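Local coordinates for protein beta-lactamase Mb2281c (Mycobacterium bovis, PDB 3I7J) that probably acts as a serine hydrolase of the beta-lactamase superfamily, opening beta-lactam or related amide or ester bonds, at residues 2-14 with 259-271. Sequence-based numbering, arbitrary orientation.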
loop_
_atom_site.group_PDB
_atom_site.type_symbol
_atom_site.label_atom_id
_atom_site.label_comp_id
_atom_site.label_asym_id
_atom_site.label_seq_id
_atom_site.Cartn_x
_atom_site.Cartn_y
_atom_site.Cartn_z
ATOM N N THR A 2 -2.150 24.166 5.478
ATOM C CA THR A 2 -1.192 25.007 4.704
ATOM C C THR A 2 -0.183 24.140 3.960
ATOM O O THR A 2 0.195 24.440 2.828
ATOM C CB THR A 2 -0.405 25.960 5.636
ATOM O OG1 THR A 2 -1.325 26.723 6.427
ATOM C CG2 THR A 2 0.468 26.908 4.818
ATOM N N ALA A 3 0.250 23.059 4.597
ATOM C CA ALA A 3 1.225 22.168 3.987
ATOM C C ALA A 3 0.781 21.639 2.626
ATOM O O ALA A 3 1.576 21.600 1.690
ATOM C CB ALA A 3 1.529 21.007 4.924
ATOM N N LEU A 4 -0.478 21.230 2.510
ATOM C CA LEU A 4 -0.966 20.696 1.247
ATOM C C LEU A 4 -1.021 21.731 0.121
ATOM O O LEU A 4 -1.143 21.375 -1.049
ATOM C CB LEU A 4 -2.356 20.070 1.425
ATOM C CG LEU A 4 -2.490 18.918 2.424
ATOM C CD1 LEU A 4 -3.890 18.358 2.338
ATOM C CD2 LEU A 4 -1.458 17.821 2.123
ATOM N N GLU A 5 -0.926 23.010 0.463
ATOM C CA GLU A 5 -0.984 24.044 -0.559
ATOM C C GLU A 5 0.201 23.970 -1.514
ATOM O O GLU A 5 0.112 24.404 -2.662
ATOM C CB GLU A 5 -1.059 25.420 0.093
ATOM C CG GLU A 5 -2.317 25.614 0.913
ATOM C CD GLU A 5 -2.382 26.984 1.557
ATOM O OE1 GLU A 5 -2.306 27.985 0.818
ATOM O OE2 GLU A 5 -2.507 27.057 2.796
ATOM N N VAL A 6 1.307 23.396 -1.055
ATOM C CA VAL A 6 2.480 23.284 -1.905
ATOM C C VAL A 6 2.147 22.533 -3.195
ATOM O O VAL A 6 2.903 22.587 -4.160
ATOM C CB VAL A 6 3.623 22.534 -1.190
ATOM C CG1 VAL A 6 3.264 21.049 -1.038
ATOM C CG2 VAL A 6 4.920 22.698 -1.974
ATOM N N LEU A 7 1.022 21.825 -3.212
ATOM C CA LEU A 7 0.623 21.073 -4.395
ATOM C C LEU A 7 0.369 21.992 -5.587
ATOM O O LEU A 7 0.602 21.610 -6.734
ATOM C CB LEU A 7 -0.638 20.253 -4.102
ATOM C CG LEU A 7 -0.482 18.732 -3.968
ATOM C CD1 LEU A 7 0.458 18.394 -2.829
ATOM C CD2 LEU A 7 -1.845 18.103 -3.741
ATOM N N GLY A 8 -0.110 23.200 -5.313
ATOM C CA GLY A 8 -0.385 24.147 -6.381
ATOM C C GLY A 8 0.852 24.507 -7.180
ATOM O O GLY A 8 0.753 24.926 -8.330
ATOM N N GLY A 9 2.023 24.340 -6.572
ATOM C CA GLY A 9 3.257 24.661 -7.264
ATOM C C GLY A 9 3.956 23.443 -7.829
ATOM O O GLY A 9 5.061 23.551 -8.359
ATOM N N TRP A 10 3.322 22.277 -7.722
ATOM C CA TRP A 10 3.916 21.044 -8.239
ATOM C C TRP A 10 3.825 20.961 -9.753
ATOM O O TRP A 10 2.830 21.369 -10.352
ATOM C CB TRP A 10 3.226 19.817 -7.634
ATOM C CG TRP A 10 3.732 19.427 -6.277
ATOM C CD1 TRP A 10 4.370 20.231 -5.377
ATOM C CD2 TRP A 10 3.582 18.153 -5.640
ATOM N NE1 TRP A 10 4.623 19.540 -4.219
ATOM C CE2 TRP A 10 4.148 18.261 -4.352
ATOM C CE3 TRP A 10 3.019 16.927 -6.033
ATOM C CZ2 TRP A 10 4.167 17.189 -3.446
ATOM C CZ3 TRP A 10 3.038 15.865 -5.135
ATOM C CH2 TRP A 10 3.609 16.004 -3.856
ATOM N N PRO A 11 4.876 20.435 -10.392
ATOM C CA PRO A 11 4.913 20.296 -11.846
ATOM C C PRO A 11 4.124 19.075 -12.318
ATOM O O PRO A 11 4.681 18.164 -12.929
ATOM C CB PRO A 11 6.404 20.170 -12.133
ATOM C CG PRO A 11 6.888 19.400 -10.944
ATOM C CD PRO A 11 6.185 20.100 -9.800
ATOM N N VAL A 12 2.827 19.062 -12.032
ATOM C CA VAL A 12 1.957 17.960 -12.422
ATOM C C VAL A 12 0.670 18.520 -13.039
ATOM O O VAL A 12 0.236 19.608 -12.687
ATOM C CB VAL A 12 1.577 17.099 -11.198
ATOM C CG1 VAL A 12 2.833 16.627 -10.487
ATOM C CG2 VAL A 12 0.697 17.909 -10.254
ATOM N N PRO A 13 0.045 17.777 -13.967
ATOM C CA PRO A 13 -1.194 18.210 -14.628
ATOM C C PRO A 13 -2.355 18.390 -13.647
ATOM O O PRO A 13 -3.264 19.185 -13.886
ATOM C CB PRO A 13 -1.455 17.089 -15.634
ATOM C CG PRO A 13 -0.074 16.577 -15.945
ATOM C CD PRO A 13 0.547 16.526 -14.565
ATOM N N ALA A 14 -2.320 17.641 -12.550
ATOM C CA ALA A 14 -3.358 17.709 -11.524
ATOM C C ALA A 14 -2.952 16.878 -10.311
ATOM O O ALA A 14 -2.239 15.875 -10.435
ATOM C CB ALA A 14 -4.690 17.197 -12.075
ATOM N N LEU A 259 10.168 16.558 -3.568
ATOM C CA LEU A 259 8.850 17.054 -3.192
ATOM C C LEU A 259 8.083 16.131 -2.254
ATOM O O LEU A 259 7.492 16.587 -1.267
ATOM C CB LEU A 259 8.001 17.319 -4.438
ATOM C CG LEU A 259 8.511 18.370 -5.424
ATOM C CD1 LEU A 259 7.479 18.566 -6.526
ATOM C CD2 LEU A 259 8.759 19.688 -4.699
ATOM N N TRP A 260 8.079 14.838 -2.546
ATOM C CA TRP A 260 7.344 13.912 -1.694
ATOM C C TRP A 260 7.808 13.942 -0.244
ATOM O O TRP A 260 6.997 14.051 0.662
ATOM C CB TRP A 260 7.399 12.504 -2.292
ATOM C CG TRP A 260 6.459 12.365 -3.467
ATOM C CD1 TRP A 260 5.758 13.368 -4.084
ATOM C CD2 TRP A 260 6.094 11.153 -4.134
ATOM N NE1 TRP A 260 4.974 12.848 -5.089
ATOM C CE2 TRP A 260 5.158 11.491 -5.138
ATOM C CE3 TRP A 260 6.459 9.813 -3.977
ATOM C CZ2 TRP A 260 4.587 10.533 -5.982
ATOM C CZ3 TRP A 260 5.893 8.858 -4.817
ATOM C CH2 TRP A 260 4.964 9.224 -5.803
ATOM N N PRO A 261 9.123 13.856 -0.008
ATOM C CA PRO A 261 9.623 13.887 1.371
ATOM C C PRO A 261 9.324 15.241 2.035
ATOM O O PRO A 261 8.990 15.309 3.220
ATOM C CB PRO A 261 11.124 13.652 1.198
ATOM C CG PRO A 261 11.190 12.822 -0.060
ATOM C CD PRO A 261 10.205 13.522 -0.951
ATOM N N ALA A 262 9.437 16.312 1.257
ATOM C CA ALA A 262 9.194 17.654 1.762
ATOM C C ALA A 262 7.763 17.865 2.228
ATOM O O ALA A 262 7.536 18.436 3.296
ATOM C CB ALA A 262 9.549 18.694 0.692
ATOM N N ILE A 263 6.788 17.408 1.444
ATOM C CA ILE A 263 5.400 17.599 1.856
ATOM C C ILE A 263 5.081 16.709 3.055
ATOM O O ILE A 263 4.247 17.054 3.894
ATOM C CB ILE A 263 4.410 17.323 0.700
ATOM C CG1 ILE A 263 3.009 17.763 1.123
ATOM C CG2 ILE A 263 4.423 15.850 0.317
ATOM C CD1 ILE A 263 1.993 17.673 0.002
ATOM N N SER A 264 5.773 15.579 3.148
ATOM C CA SER A 264 5.570 14.656 4.257
ATOM C C SER A 264 6.025 15.284 5.570
ATOM O O SER A 264 5.299 15.250 6.567
ATOM C CB SER A 264 6.332 13.353 4.007
ATOM O OG SER A 264 5.767 12.649 2.914
ATOM N N ASP A 265 7.219 15.868 5.576
ATOM C CA ASP A 265 7.718 16.487 6.799
ATOM C C ASP A 265 6.931 17.751 7.128
ATOM O O ASP A 265 6.766 18.096 8.303
ATOM C CB ASP A 265 9.216 16.782 6.689
ATOM C CG ASP A 265 10.050 15.508 6.614
ATOM O OD1 ASP A 265 9.708 14.534 7.316
ATOM O OD2 ASP A 265 11.042 15.483 5.861
ATOM N N ALA A 266 6.428 18.426 6.095
ATOM C CA ALA A 266 5.628 19.627 6.299
ATOM C C ALA A 266 4.328 19.210 6.985
ATOM O O ALA A 266 3.879 19.849 7.939
ATOM C CB ALA A 266 5.331 20.304 4.961
ATOM N N VAL A 267 3.735 18.123 6.504
ATOM C CA VAL A 267 2.502 17.621 7.091
ATOM C C VAL A 267 2.723 17.145 8.535
ATOM O O VAL A 267 1.908 17.428 9.410
ATOM C CB VAL A 267 1.896 16.489 6.213
ATOM C CG1 VAL A 267 0.829 15.718 6.977
ATOM C CG2 VAL A 267 1.266 17.109 4.967
ATOM N N LEU A 268 3.822 16.447 8.791
ATOM C CA LEU A 268 4.091 15.985 10.144
ATOM C C LEU A 268 4.295 17.158 11.097
ATOM O O LEU A 268 3.714 17.193 12.173
ATOM C CB LEU A 268 5.333 15.096 10.176
ATOM C CG LEU A 268 5.235 13.717 9.519
ATOM C CD1 LEU A 268 6.625 13.134 9.400
ATOM C CD2 LEU A 268 4.319 12.799 10.313
ATOM N N ALA A 269 5.127 18.114 10.704
ATOM C CA ALA A 269 5.404 19.265 11.549
ATOM C C ALA A 269 4.154 20.087 11.876
ATOM O O ALA A 269 4.023 20.602 12.980
ATOM C CB ALA A 269 6.455 20.157 10.890
ATOM N N GLU A 270 3.235 20.202 10.926
ATOM C CA GLU A 270 2.027 20.989 11.141
ATOM C C GLU A 270 0.863 20.280 11.837
ATOM O O GLU A 270 0.190 20.878 12.671
ATOM C CB GLU A 270 1.557 21.578 9.800
ATOM C CG GLU A 270 0.124 22.098 9.797
ATOM C CD GLU A 270 -0.237 22.854 8.518
ATOM O OE1 GLU A 270 0.203 22.445 7.421
ATOM O OE2 GLU A 270 -0.981 23.854 8.607
ATOM N N TYR A 271 0.634 19.008 11.524
ATOM C CA TYR A 271 -0.490 18.279 12.119
ATOM C C TYR A 271 -0.198 17.310 13.271
ATOM O O TYR A 271 -1.126 16.830 13.922
ATOM C CB TYR A 271 -1.245 17.548 11.007
ATOM C CG TYR A 271 -1.786 18.491 9.954
ATOM C CD1 TYR A 271 -2.986 19.167 10.148
ATOM C CD2 TYR A 271 -1.075 18.739 8.783
ATOM C CE1 TYR A 271 -3.465 20.070 9.201
ATOM C CE2 TYR A 271 -1.546 19.642 7.829
ATOM C CZ TYR A 271 -2.744 20.303 8.050
ATOM O OH TYR A 271 -3.223 21.197 7.119
HETATM O O HOH W 1 -2.733 21.811 4.574
HETATM O O HOH W 2 6.707 19.461 -1.716
#
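Trp10 lies between two leucines: CD1 of Leu259 sits over one face of the indole, 3.7 Å from the centroid of its five-membered ring and 8° off the normal, a CH-pi contact, while CD1 of Leu7 rests on the opposite face. The far rim of the same indole reaches Trp260, with CH2 of Trp10 3.4 Å from CD1 of Trp260; the six-membered ring of Trp10 and the five-membered ring of Trp260 are inclined by 30° and slid apart, so they barely overlap. CG2 of Ile263 meets the indole edge. With CG1 anti to the backbone N (chi1 -171°), Ile263 stretches the other branch toward the 3-10 segment 3-9, where its CD1 lies 3.8 Å from CG1 of Val6, touches CD2 of Leu4 and comes within 3.3 Å of CD1 of Leu7, tight for two methyls. Further along, CB of Ala3 packs 3.9 Å from CB of Ala266.

At the start of 2-14 the contact turns polar: the extended Glu270 brings OE1 to the N of Ala3, accepting at 2.9 Å through its syn lone pair, while OE2 takes a weak bond from the N of Thr2. Behind this layer, Leu4 and Val267 press on Val19 of strand 15-21. Chain start and C-terminal helix thus share an apolar core on one face of the six-stranded antiparallel sheet, while a carboxylate and two waters take up N-H groups of Thr2, Ala3, Leu4 and the Trp10 indole at its margins.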